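Side-chain contacts in sialidase B (Streptococcus pneumoniae serotype 4, PDB 4XJW), which catalyses the release of terminal sialic acid residues from alpha-(2->3)-, alpha-(2->6)- and alpha-(2->8)-linked glycans on oligosaccharides, glycoproteins and glycolipids: residues A[224-229]-A[235-240]; A[254-259]-A[263-268]; A[110-113]-A[118-121]. The protein carries 1 engineered substitution. One frame throughout, in Å; residues are numbered along the deposited sequence.

Contact 1 of 3, residues A[224-229]-A[235-240]; sequences DARYGG and SKINIA. With DMS (dimethyl sulfoxide), chain C.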
ATOM      1  N   ASP A 224       4.835   4.333  -0.899  1.00  8.42           N
ATOM      2  CA  ASP A 224       5.418   3.806  -2.132  1.00  6.96           C
ATOM      3  C   ASP A 224       4.397   3.993  -3.246  1.00  7.75           C
ATOM      4  O   ASP A 224       3.295   3.450  -3.164  1.00  7.82           O
ATOM      5  CB  ASP A 224       5.646   2.295  -2.021  1.00  8.19           C
ATOM      6  CG  ASP A 224       6.895   1.901  -1.245  1.00 10.63           C
ATOM      7  OD1 ASP A 224       7.387   2.632  -0.363  1.00 14.96           O
ATOM      8  OD2 ASP A 224       7.366   0.773  -1.514  1.00 13.19           O
ATOM      9  N   ALA A 225       4.761   4.767  -4.265  1.00  9.06           N
ATOM     10  CA  ALA A 225       3.989   4.886  -5.487  1.00  6.04           C
ATOM     11  C   ALA A 225       4.558   3.782  -6.386  1.00  8.05           C
ATOM     12  O   ALA A 225       5.676   3.903  -6.888  1.00  9.67           O
ATOM     13  CB  ALA A 225       4.192   6.265  -6.109  1.00  9.82           C
ATOM     14  N   ARG A 226       3.808   2.696  -6.549  1.00  8.58           N
ATOM     15  CA  ARG A 226       4.337   1.516  -7.221  1.00  8.65           C
ATOM     16  C   ARG A 226       3.769   1.404  -8.632  1.00  8.91           C
ATOM     17  O   ARG A 226       2.546   1.343  -8.831  1.00  9.02           O
ATOM     18  CB  ARG A 226       4.065   0.260  -6.385  1.00 11.28           C
ATOM     19  CG  ARG A 226       4.720   0.292  -4.998  1.00  9.49           C
ATOM     20  CD  ARG A 226       4.984  -1.108  -4.465  1.00 12.34           C
ATOM     21  NE  ARG A 226       5.737  -1.063  -3.213  1.00  8.54           N
ATOM     22  CZ  ARG A 226       6.079  -2.135  -2.512  1.00 10.64           C
ATOM     23  NH1 ARG A 226       5.730  -3.346  -2.940  1.00 13.03           N
ATOM     24  NH2 ARG A 226       6.771  -1.993  -1.391  1.00 10.23           N
ATOM     25  N   TYR A 227       4.665   1.390  -9.617  1.00  9.03           N
ATOM     26  CA  TYR A 227       4.232   1.487 -11.010  1.00 10.39           C
ATOM     27  C   TYR A 227       4.001   0.136 -11.681  1.00 10.89           C
ATOM     28  O   TYR A 227       3.066   0.008 -12.472  1.00 10.58           O
ATOM     29  CB  TYR A 227       5.204   2.362 -11.824  1.00 10.45           C
ATOM     30  CG  TYR A 227       5.222   3.784 -11.331  1.00  8.91           C
ATOM     31  CD1 TYR A 227       6.003   4.148 -10.232  1.00 10.95           C
ATOM     32  CD2 TYR A 227       4.428   4.758 -11.935  1.00  9.65           C
ATOM     33  CE1 TYR A 227       5.999   5.450  -9.751  1.00  9.28           C
ATOM     34  CE2 TYR A 227       4.416   6.075 -11.456  1.00 10.88           C
ATOM     35  CZ  TYR A 227       5.211   6.403 -10.369  1.00 12.39           C
ATOM     36  OH  TYR A 227       5.222   7.690  -9.878  1.00 12.55           O
ATOM     37  N   GLY A 228       4.846  -0.842 -11.352  1.00 10.41           N
ATOM     38  CA  GLY A 228       4.822  -2.161 -11.976  1.00 10.91           C
ATOM     39  C   GLY A 228       4.001  -3.151 -11.172  1.00 12.15           C
ATOM     40  O   GLY A 228       4.511  -4.174 -10.684  1.00 11.57           O
ATOM     41  N   GLY A 229       2.711  -2.862 -11.032  1.00 11.67           N
ATOM     42  CA  GLY A 229       1.875  -3.637 -10.135  1.00  7.96           C
ATOM     43  C   GLY A 229       2.285  -3.368  -8.694  1.00  9.31           C
ATOM     44  O   GLY A 229       2.987  -2.395  -8.416  1.00  9.81           O
ATOM     45  N   SER A 235      11.583  -3.121  -9.265  1.00 10.76           N
ATOM     46  CA  SER A 235      10.416  -2.575  -9.943  1.00 11.85           C
ATOM     47  C   SER A 235      10.707  -1.119 -10.281  1.00  8.75           C
ATOM     48  O   SER A 235      11.850  -0.662 -10.156  1.00 10.83           O
ATOM     49  CB  SER A 235       9.194  -2.649  -9.029  1.00 11.40           C
ATOM     50  OG  SER A 235       8.000  -2.421  -9.753  1.00 10.54           O
ATOM     51  N   LYS A 236       9.681  -0.386 -10.704  1.00  8.74           N
ATOM     52  CA  LYS A 236       9.735   1.072 -10.640  1.00  9.41           C
ATOM     53  C   LYS A 236       8.831   1.491  -9.494  1.00  9.51           C
ATOM     54  O   LYS A 236       7.618   1.214  -9.489  1.00  8.94           O
ATOM     55  CB  LYS A 236       9.294   1.771 -11.930  1.00 11.44           C
ATOM     56  CG  LYS A 236       9.375   3.296 -11.762  1.00 12.12           C
ATOM     57  CD  LYS A 236       8.832   4.081 -12.954  1.00 13.34           C
ATOM     58  CE  LYS A 236       8.813   5.573 -12.614  1.00 11.73           C
ATOM     59  NZ  LYS A 236      10.166   6.086 -12.225  1.00 15.44           N
ATOM     60  N   ILE A 237       9.441   2.123  -8.500  1.00  8.58           N
ATOM     61  CA  ILE A 237       8.711   2.661  -7.363  1.00 10.39           C
ATOM     62  C   ILE A 237       9.323   3.999  -6.979  1.00 10.31           C
ATOM     63  O   ILE A 237      10.549   4.120  -6.944  1.00  9.80           O
ATOM     64  CB  ILE A 237       8.807   1.723  -6.137  1.00 10.87           C
ATOM     65  CG1 ILE A 237       8.353   0.305  -6.486  1.00 11.63           C
ATOM     66  CG2 ILE A 237       8.027   2.317  -4.952  1.00 10.75           C
ATOM     67  CD1 ILE A 237       8.723  -0.738  -5.423  1.00 10.10           C
ATOM     68  N   ASN A 238       8.472   4.996  -6.709  1.00  8.45           N
ATOM     69  CA  ASN A 238       8.906   6.291  -6.177  1.00 10.45           C
ATOM     70  C   ASN A 238       8.317   6.464  -4.777  1.00 10.04           C
ATOM     71  O   ASN A 238       7.359   5.787  -4.432  1.00  8.64           O
ATOM     72  CB  ASN A 238       8.395   7.441  -7.067  1.00 10.54           C
ATOM     73  CG  ASN A 238       9.096   7.525  -8.425  1.00 11.91           C
ATOM     74  OD1 ASN A 238      10.262   7.175  -8.567  1.00 11.11           O
ATOM     75  ND2 ASN A 238       8.373   8.026  -9.426  1.00 11.06           N
ATOM     76  N   ILE A 239       8.860   7.388  -3.986  1.00  9.37           N
ATOM     77  CA  ILE A 239       8.240   7.756  -2.705  1.00  8.87           C
ATOM     78  C   ILE A 239       7.451   9.043  -2.891  1.00  9.07           C
ATOM     79  O   ILE A 239       7.996  10.046  -3.351  1.00  9.27           O
ATOM     80  CB  ILE A 239       9.283   7.962  -1.594  1.00  9.79           C
ATOM     81  CG1 ILE A 239      10.207   6.742  -1.453  1.00 10.24           C
ATOM     82  CG2 ILE A 239       8.584   8.273  -0.273  1.00 11.37           C
ATOM     83  CD1 ILE A 239       9.475   5.411  -1.213  1.00 10.46           C
ATOM     84  N   ALA A 240       6.163   9.011  -2.548  1.00  9.18           N
ATOM     85  CA  ALA A 240       5.295  10.182  -2.697  1.00  9.04           C
ATOM     86  C   ALA A 240       4.810  10.636  -1.329  1.00 10.47           C
ATOM     87  O   ALA A 240       4.783   9.850  -0.375  1.00  8.97           O
ATOM     88  CB  ALA A 240       4.105   9.871  -3.615  1.00  8.18           C
TER
HETATM   89  S   DMS C 702       7.777  -4.214   2.260  1.00 18.55           S
HETATM   90  O   DMS C 702       8.009  -3.248   1.132  1.00 16.37           O
HETATM   91  C1  DMS C 702       6.391  -5.290   1.794  1.00 14.40           C
HETATM   92  C2  DMS C 702       9.105  -5.447   2.174  1.00 19.32           C
HETATM   93  O   HOH W   1       7.077  -4.571 -11.327  1.00 12.90           O
HETATM   94  O   HOH W   2       5.817  -2.329  -8.125  1.00 10.00           O

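Contact 2 of 3, residues A[254-259]-A[263-268]; sequences PIFAMK and YEEQLV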
ATOM      1  N   PRO A 254      -0.506  14.891  -4.221  1.00 11.39           N
ATOM      2  CA  PRO A 254       0.812  14.335  -3.890  1.00 11.92           C
ATOM      3  C   PRO A 254       1.977  14.938  -4.684  1.00  9.88           C
ATOM      4  O   PRO A 254       1.811  15.405  -5.821  1.00 11.14           O
ATOM      5  CB  PRO A 254       0.665  12.866  -4.275  1.00  9.79           C
ATOM      6  CG  PRO A 254      -0.800  12.580  -4.122  1.00 11.57           C
ATOM      7  CD  PRO A 254      -1.464  13.850  -4.624  1.00 10.78           C
ATOM      8  N   ILE A 255       3.144  14.928  -4.055  1.00  8.75           N
ATOM      9  CA  ILE A 255       4.394  15.278  -4.725  1.00  9.61           C
ATOM     10  C   ILE A 255       5.358  14.138  -4.486  1.00 11.52           C
ATOM     11  O   ILE A 255       5.067  13.243  -3.682  1.00 12.08           O
ATOM     12  CB  ILE A 255       5.007  16.601  -4.199  1.00 10.99           C
ATOM     13  CG1 ILE A 255       5.371  16.496  -2.706  1.00 10.50           C
ATOM     14  CG2 ILE A 255       4.061  17.742  -4.483  1.00 12.23           C
ATOM     15  CD1 ILE A 255       6.200  17.673  -2.178  1.00 16.29           C
ATOM     16  N   PHE A 256       6.502  14.159  -5.166  1.00 10.00           N
ATOM     17  CA  PHE A 256       7.524  13.146  -4.898  1.00  9.73           C
ATOM     18  C   PHE A 256       8.549  13.638  -3.895  1.00 10.95           C
ATOM     19  O   PHE A 256       9.016  14.776  -3.978  1.00 12.61           O
ATOM     20  CB  PHE A 256       8.264  12.702  -6.173  1.00 10.50           C
ATOM     21  CG  PHE A 256       7.390  12.039  -7.190  1.00 10.35           C
ATOM     22  CD1 PHE A 256       6.773  10.823  -6.911  1.00 12.15           C
ATOM     23  CD2 PHE A 256       7.200  12.610  -8.439  1.00 11.45           C
ATOM     24  CE1 PHE A 256       5.961  10.212  -7.861  1.00  9.47           C
ATOM     25  CE2 PHE A 256       6.399  12.008  -9.388  1.00 15.18           C
ATOM     26  CZ  PHE A 256       5.777  10.805  -9.103  1.00 13.28           C
ATOM     27  N   ALA A 257       8.897  12.758  -2.959  1.00  9.94           N
ATOM     28  CA  ALA A 257      10.014  12.967  -2.045  1.00 10.13           C
ATOM     29  C   ALA A 257      11.302  12.368  -2.601  1.00  8.06           C
ATOM     30  O   ALA A 257      12.388  12.936  -2.419  1.00 11.35           O
ATOM     31  CB  ALA A 257       9.708  12.389  -0.670  1.00  8.91           C
ATOM     32  N   MET A 258      11.188  11.208  -3.246  1.00 10.68           N
ATOM     33  CA  MET A 258      12.319  10.567  -3.922  1.00 10.82           C
ATOM     34  C   MET A 258      11.816   9.955  -5.212  1.00 11.93           C
ATOM     35  O   MET A 258      10.798   9.253  -5.221  1.00 10.79           O
ATOM     36  CB  MET A 258      12.948   9.463  -3.054  1.00  9.88           C
ATOM     37  CG  MET A 258      13.566   9.955  -1.753  1.00 10.35           C
ATOM     38  SD  MET A 258      14.416   8.626  -0.882  1.00 14.73           S
ATOM     39  CE  MET A 258      14.862   9.480   0.630  1.00 11.19           C
ATOM     40  N   LYS A 259      12.528  10.213  -6.304  1.00 11.26           N
ATOM     41  CA  LYS A 259      12.117   9.690  -7.595  1.00 12.40           C
ATOM     42  C   LYS A 259      13.320   9.446  -8.487  1.00 11.94           C
ATOM     43  O   LYS A 259      14.375  10.079  -8.329  1.00 14.09           O
ATOM     44  CB  LYS A 259      11.173  10.663  -8.286  1.00 18.34           C
ATOM     45  CG  LYS A 259      11.887  11.903  -8.785  1.00 18.72           C
ATOM     46  CD  LYS A 259      10.964  12.790  -9.591  1.00 24.87           C
ATOM     47  CE  LYS A 259      10.267  11.962 -10.639  1.00 23.01           C
ATOM     48  NZ  LYS A 259       9.380  12.761 -11.528  1.00 32.36           N
ATOM     49  N   TYR A 263      12.916   5.201 -15.887  1.00 12.77           N
ATOM     50  CA  TYR A 263      11.678   4.722 -16.489  1.00 15.72           C
ATOM     51  C   TYR A 263      10.576   5.768 -16.365  1.00 12.24           C
ATOM     52  O   TYR A 263      10.512   6.494 -15.365  1.00 14.22           O
ATOM     53  CB  TYR A 263      11.232   3.422 -15.825  1.00 12.06           C
ATOM     54  CG  TYR A 263      11.920   2.193 -16.363  1.00 12.72           C
ATOM     55  CD1 TYR A 263      13.302   2.054 -16.277  1.00 13.93           C
ATOM     56  CD2 TYR A 263      11.193   1.177 -16.952  1.00 12.03           C
ATOM     57  CE1 TYR A 263      13.950   0.929 -16.760  1.00 14.16           C
ATOM     58  CE2 TYR A 263      11.832   0.023 -17.440  1.00 13.01           C
ATOM     59  CZ  TYR A 263      13.211  -0.081 -17.342  1.00 15.13           C
ATOM     60  OH  TYR A 263      13.861  -1.194 -17.831  1.00 15.34           O
ATOM     61  N   GLU A 264       9.726   5.848 -17.392  1.00 14.06           N
ATOM     62  CA  GLU A 264       8.578   6.755 -17.407  1.00 16.15           C
ATOM     63  C   GLU A 264       7.592   6.447 -16.273  1.00 16.12           C
ATOM     64  O   GLU A 264       7.404   5.293 -15.901  1.00 15.43           O
ATOM     65  CB  GLU A 264       7.868   6.666 -18.768  1.00 15.29           C
ATOM     66  CG  GLU A 264       6.627   7.554 -18.923  1.00 17.33           C
ATOM     67  CD  GLU A 264       5.769   7.194 -20.136  1.00 20.56           C
ATOM     68  OE1 GLU A 264       5.989   6.131 -20.752  1.00 22.23           O
ATOM     69  OE2 GLU A 264       4.862   7.982 -20.470  1.00 23.43           O
ATOM     70  N   GLU A 265       6.965   7.484 -15.727  1.00 17.97           N
ATOM     71  CA  GLU A 265       5.876   7.289 -14.777  1.00 14.64           C
ATOM     72  C   GLU A 265       4.613   6.927 -15.553  1.00 16.18           C
ATOM     73  O   GLU A 265       3.946   7.808 -16.113  1.00 18.96           O
ATOM     74  CB  GLU A 265       5.656   8.563 -13.957  1.00 15.41           C
ATOM     75  CG  GLU A 265       6.841   8.941 -13.067  1.00 19.44           C
ATOM     76  CD  GLU A 265       7.033  10.453 -12.971  1.00 25.94           C
ATOM     77  OE1 GLU A 265       6.126  11.204 -13.397  1.00 30.44           O
ATOM     78  OE2 GLU A 265       8.091  10.884 -12.475  1.00 25.46           O
ATOM     79  N   GLN A 266       4.292   5.636 -15.606  1.00 15.93           N
ATOM     80  CA  GLN A 266       3.161   5.156 -16.391  1.00 13.94           C
ATOM     81  C   GLN A 266       2.076   4.576 -15.511  1.00 15.69           C
ATOM     82  O   GLN A 266       2.361   3.781 -14.611  1.00 13.77           O
ATOM     83  CB  GLN A 266       3.604   4.037 -17.331  1.00 15.35           C
ATOM     84  CG  GLN A 266       4.311   4.468 -18.581  1.00 20.11           C
ATOM     85  CD  GLN A 266       4.849   3.275 -19.336  1.00 16.63           C
ATOM     86  OE1 GLN A 266       5.986   2.869 -19.129  1.00 16.61           O
ATOM     87  NE2 GLN A 266       4.026   2.696 -20.204  1.00 24.87           N
ATOM     88  N   LEU A 267       0.837   4.950 -15.809  1.00 13.40           N
ATOM     89  CA  LEU A 267      -0.338   4.375 -15.175  1.00 12.00           C
ATOM     90  C   LEU A 267      -0.682   3.115 -15.972  1.00 17.31           C
ATOM     91  O   LEU A 267      -1.282   3.193 -17.045  1.00 18.81           O
ATOM     92  CB  LEU A 267      -1.482   5.402 -15.202  1.00 15.55           C
ATOM     93  CG  LEU A 267      -2.675   5.268 -14.258  1.00 17.73           C
ATOM     94  CD1 LEU A 267      -2.242   5.439 -12.825  1.00 15.36           C
ATOM     95  CD2 LEU A 267      -3.757   6.299 -14.604  1.00 18.42           C
ATOM     96  N   VAL A 268      -0.278   1.955 -15.460  1.00 12.25           N
ATOM     97  CA  VAL A 268      -0.424   0.700 -16.196  1.00 13.86           C
ATOM     98  C   VAL A 268      -1.365  -0.232 -15.457  1.00 13.20           C
ATOM     99  O   VAL A 268      -1.293  -0.365 -14.230  1.00 12.97           O
ATOM    100  CB  VAL A 268       0.933  -0.019 -16.368  1.00 16.42           C
ATOM    101  CG1 VAL A 268       0.789  -1.233 -17.278  1.00 14.34           C
ATOM    102  CG2 VAL A 268       1.974   0.940 -16.921  1.00 19.55           C
TER

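Contact 3 of 3, residues A[110-113]-A[118-121]; sequences FVSD and TYTM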
ATOM      1  N   PHE A 110     -22.824  -0.903 -11.321  1.00 10.33           N
ATOM      2  CA  PHE A 110     -22.354  -1.790 -12.373  1.00 11.28           C
ATOM      3  C   PHE A 110     -22.878  -1.294 -13.705  1.00 12.55           C
ATOM      4  O   PHE A 110     -24.083  -1.102 -13.865  1.00 13.80           O
ATOM      5  CB  PHE A 110     -22.805  -3.226 -12.140  1.00 12.57           C
ATOM      6  CG  PHE A 110     -22.390  -4.162 -13.243  1.00 11.26           C
ATOM      7  CD1 PHE A 110     -21.058  -4.500 -13.407  1.00 12.50           C
ATOM      8  CD2 PHE A 110     -23.334  -4.681 -14.123  1.00 11.94           C
ATOM      9  CE1 PHE A 110     -20.657  -5.353 -14.426  1.00 12.14           C
ATOM     10  CE2 PHE A 110     -22.950  -5.537 -15.145  1.00 12.84           C
ATOM     11  CZ  PHE A 110     -21.606  -5.877 -15.294  1.00 14.27           C
ATOM     12  N   VAL A 111     -21.967  -1.051 -14.640  1.00 10.92           N
ATOM     13  CA  VAL A 111     -22.341  -0.530 -15.953  1.00 11.78           C
ATOM     14  C   VAL A 111     -22.100  -1.585 -17.044  1.00 13.95           C
ATOM     15  O   VAL A 111     -20.985  -2.095 -17.210  1.00 13.31           O
ATOM     16  CB  VAL A 111     -21.571   0.768 -16.268  1.00 11.10           C
ATOM     17  CG1 VAL A 111     -21.999   1.308 -17.621  1.00 17.81           C
ATOM     18  CG2 VAL A 111     -21.825   1.811 -15.175  1.00 16.67           C
ATOM     19  N   SER A 112     -23.161  -1.918 -17.778  1.00 14.73           N
ATOM     20  CA  SER A 112     -23.100  -2.867 -18.884  1.00 12.48           C
ATOM     21  C   SER A 112     -23.322  -2.091 -20.187  1.00 15.51           C
ATOM     22  O   SER A 112     -24.447  -1.705 -20.506  1.00 18.96           O
ATOM     23  CB  SER A 112     -24.170  -3.951 -18.687  1.00 15.68           C
ATOM     24  OG  SER A 112     -24.128  -4.938 -19.694  1.00 16.81           O
ATOM     25  N   ASP A 113     -22.238  -1.868 -20.926  1.00 15.86           N
ATOM     26  CA  ASP A 113     -22.218  -0.898 -22.018  1.00 17.11           C
ATOM     27  C   ASP A 113     -22.092  -1.591 -23.371  1.00 18.95           C
ATOM     28  O   ASP A 113     -21.005  -2.026 -23.761  1.00 18.97           O
ATOM     29  CB  ASP A 113     -21.045   0.067 -21.809  1.00 17.59           C
ATOM     30  CG  ASP A 113     -21.054   1.237 -22.780  1.00 24.44           C
ATOM     31  OD1 ASP A 113     -21.832   1.212 -23.752  1.00 23.45           O
ATOM     32  OD2 ASP A 113     -20.265   2.177 -22.561  1.00 28.97           O
ATOM     33  N   THR A 118     -18.269  -3.076 -22.990  1.00 19.33           N
ATOM     34  CA  THR A 118     -17.495  -3.079 -21.760  1.00 17.02           C
ATOM     35  C   THR A 118     -18.383  -3.252 -20.533  1.00 15.09           C
ATOM     36  O   THR A 118     -19.502  -2.731 -20.487  1.00 16.41           O
ATOM     37  CB  THR A 118     -16.676  -1.783 -21.656  1.00 18.67           C
ATOM     38  OG1 THR A 118     -15.730  -1.745 -22.736  1.00 21.71           O
ATOM     39  CG2 THR A 118     -15.922  -1.708 -20.333  1.00 20.87           C
ATOM     40  N   TYR A 119     -17.884  -4.005 -19.557  1.00 13.48           N
ATOM     41  CA  TYR A 119     -18.544  -4.166 -18.277  1.00 14.46           C
ATOM     42  C   TYR A 119     -17.647  -3.512 -17.241  1.00 15.37           C
ATOM     43  O   TYR A 119     -16.461  -3.834 -17.147  1.00 16.68           O
ATOM     44  CB  TYR A 119     -18.708  -5.645 -17.935  1.00 13.92           C
ATOM     45  CG  TYR A 119     -19.478  -6.473 -18.946  1.00 13.72           C
ATOM     46  CD1 TYR A 119     -20.869  -6.446 -18.986  1.00 11.39           C
ATOM     47  CD2 TYR A 119     -18.813  -7.300 -19.832  1.00 12.07           C
ATOM     48  CE1 TYR A 119     -21.580  -7.214 -19.901  1.00 14.76           C
ATOM     49  CE2 TYR A 119     -19.513  -8.092 -20.741  1.00 16.01           C
ATOM     50  CZ  TYR A 119     -20.893  -8.034 -20.774  1.00 16.38           C
ATOM     51  OH  TYR A 119     -21.586  -8.814 -21.678  1.00 17.37           O
ATOM     52  N   THR A 120     -18.204  -2.596 -16.459  1.00 12.58           N
ATOM     53  CA  THR A 120     -17.406  -1.874 -15.473  1.00 11.60           C
ATOM     54  C   THR A 120     -18.082  -1.896 -14.114  1.00 13.62           C
ATOM     55  O   THR A 120     -19.271  -1.598 -14.011  1.00 13.21           O
ATOM     56  CB  THR A 120     -17.245  -0.399 -15.887  1.00 13.10           C
ATOM     57  OG1 THR A 120     -16.679  -0.323 -17.202  1.00 15.32           O
ATOM     58  CG2 THR A 120     -16.341   0.360 -14.909  1.00 13.32           C
ATOM     59  N   MET A 121     -17.318  -2.216 -13.070  1.00 10.67           N
ATOM     60  CA  MET A 121     -17.844  -2.261 -11.707  1.00 10.93           C
ATOM     61  C   MET A 121     -17.187  -1.213 -10.821  1.00 11.24           C
ATOM     62  O   MET A 121     -15.957  -1.112 -10.793  1.00 11.95           O
ATOM     63  CB  MET A 121     -17.585  -3.629 -11.099  1.00 10.20           C
ATOM     64  CG  MET A 121     -18.024  -3.741  -9.641  1.00 13.76           C
ATOM     65  SD  MET A 121     -19.827  -3.841  -9.475  1.00 13.56           S
ATOM     66  CE  MET A 121     -20.055  -5.529 -10.005  1.00 11.85           C
TER

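Contact 1 of 3, residues A[224-229]-A[235-240]
Arg226 and Ile237 face each other across an antiparallel beta hairpin, strands 219-226 and 237-244, the middle two strands of a four-stranded blade of the sialidase propeller. Ala225 and Asn238 exchange two backbone N-H...O bonds, and just beyond the strand end Tyr227 N donates to Lys236 O.

The face bearing Asp224, Arg226, Ile237 and Ile239 pairs a salt bridge with aliphatic packing. NE and NH2 of Arg226 grip one carboxylate atom, Asp224 OD2, side-on, NH2 at 2.8 Å; NE uses the anti lone pair, while NH2 comes from the same anti side but well out of the carboxylate plane. Arg226 runs beside Ile237, whose CD1 lies over one guanidinium face, 3.7 Å from Arg226 NE. At the guanidinium edge NH2 also donates to a dimethyl sulfoxide oxygen, while NH1 forms a salt bridge with Asp232, probably the proton acceptor of the active site.

On the side of Ala225 and Asn238 the Tyr227 ring takes up the contact. Lys236 runs extended as far as CE (chi3 174°), which lies over that ring 4.0 Å from its centroid, a CH-pi contact. The hydroxyl's main partner is Thr201 O; Asn238 ND2 adds a bent bond (3.2 Å, 140°) to Tyr227 OH, tilted out of the amide plane.

Two waters close the loop end: Ser235 OG lies 2.8 Å from water 1, held by Gly228 O, and 2.7 Å from water 2, held by Gly229 O.

Contact 2 of 3, residues A[254-259]-A[263-268]
Lys259 and Glu265 reach for each other across the three-residue loop that links residues 254-259 and 263-268, and their salt bridge, together with one aromatic ring, makes up the contact. The tight part is confined to a single carboxylate oxygen. Lys259 NZ stands 2.5 Å from Glu265 OE2, so short that the exact placing of the two ends is doubtful, although the pairing of opposite charges is plain. The ammonium is not shared evenly, since Glu265 OE1 lies 4.1 Å from Lys259 NZ. The two side chains meet at about a right angle. Lys259 starts with CG between its backbone N and carbonyl carbon (chi1 72°) and bends at chi3, whereas Glu265 kinks at chi2 (144°), which turns the carboxylate against both partners.

Phe256 supplies the apolar flank. Its CE2 comes 3.7 Å from Glu265 OE2, and the ring and carboxylate planes are 49° apart, an oblique approach of side chains arriving from opposite directions. Elsewhere the contact is loose: the nearest CA atoms, those of Lys259 and Glu265, are 9.8 Å apart, all three touching residues are partly exposed, and the buried area is small. A dimethyl sulfoxide molecule lies beside Phe256.

The contact joins strand 255-256, outermost in its propeller blade, to a loop bound to strand 377-387. Phe256 and Lys259 pack on Asn238 of strand 237-244, where Ala257 and Met258 both oppose Ile239 in a classic beta bulge. Glu264 and Gln266 are hydrogen-bonded to strand 377-387, and Tyr263 stacks its ring on Tyr384 of that strand.

Contact 3 of 3, residues A[110-113]-A[118-121]
Phe110 and Tyr119 are brought together by different first torsions: in Phe110 CG stands trans to the backbone N (chi1 177°), while in Tyr119 it lies beside the N and opposite the carbonyl carbon (chi1 -58°). The two side chains then slant across each other, Phe110 CZ touching Tyr119 CD1 at 3.8 Å. Met121 folds twice, at chi2 and chi3, and this carries its methyl back to the strand opposite, where Met121 CE packs 3.7 Å from Phe110 CD1. Its sulfur makes an oblique Met-aromatic contact, with Met121 SD 5.4 Å from the centroid of the Phe110 ring. Ser112 completes this face, placing OG 3.4 Å from Tyr119 CE1, again at a slant to the ring.

Beneath these side chains the strands run almost exactly antiparallel. Val111 exchanges two backbone hydrogen bonds with Thr120, the one from Val111 N to Thr120 O being nearly straight (177°), and Asp113 does the same with Thr118 at the hairpin end. Between these pairs Ser112 faces Tyr119 as a non-hydrogen-bonded pair, and Tyr119 CA approaches Val111 O at 3.4 Å in a CA-H...O contact.

Val111, Asp113, Thr118 and Thr120 occupy the opposite face, where Thr120 OG1 bonds to Ser130 OG, and Thr118 OG1 to Asp116 O and Thr132 OG1. The aromatic face packs on Val76 and Ile78 of strand 74-80, which belongs to a second antiparallel sheet, and Tyr119 OH is hydrogen-bonded to Leu137 O. Two sheets meeting through an apolar core are characteristic of the concanavalin-like beta sandwich that forms this sialidase's N-terminal domain.

How the contacts relate
Contact 1 and the strand half of contact 2 share one propeller sheet, in which strands 237-244 and 255-256 are neighbours, and the two contacts touch directly: Tyr227 OH lies 3.3 Å from Phe256 CZ. Contact 1 is buried and mixes paired backbone with charged groups beside the probable active site; contact 2, at the surface, lacks backbone pairing and rests on one very short ion pair flanked by a phenyl ring. Contact 3 stands apart in the N-terminal domain, its centre about 29 Å from the centre of either of the others. Like contact 1 it is a buried antiparallel hairpin, but aromatic and sulfur packing on the face turned to the second sheet replaces the arginine and carboxylate chemistry.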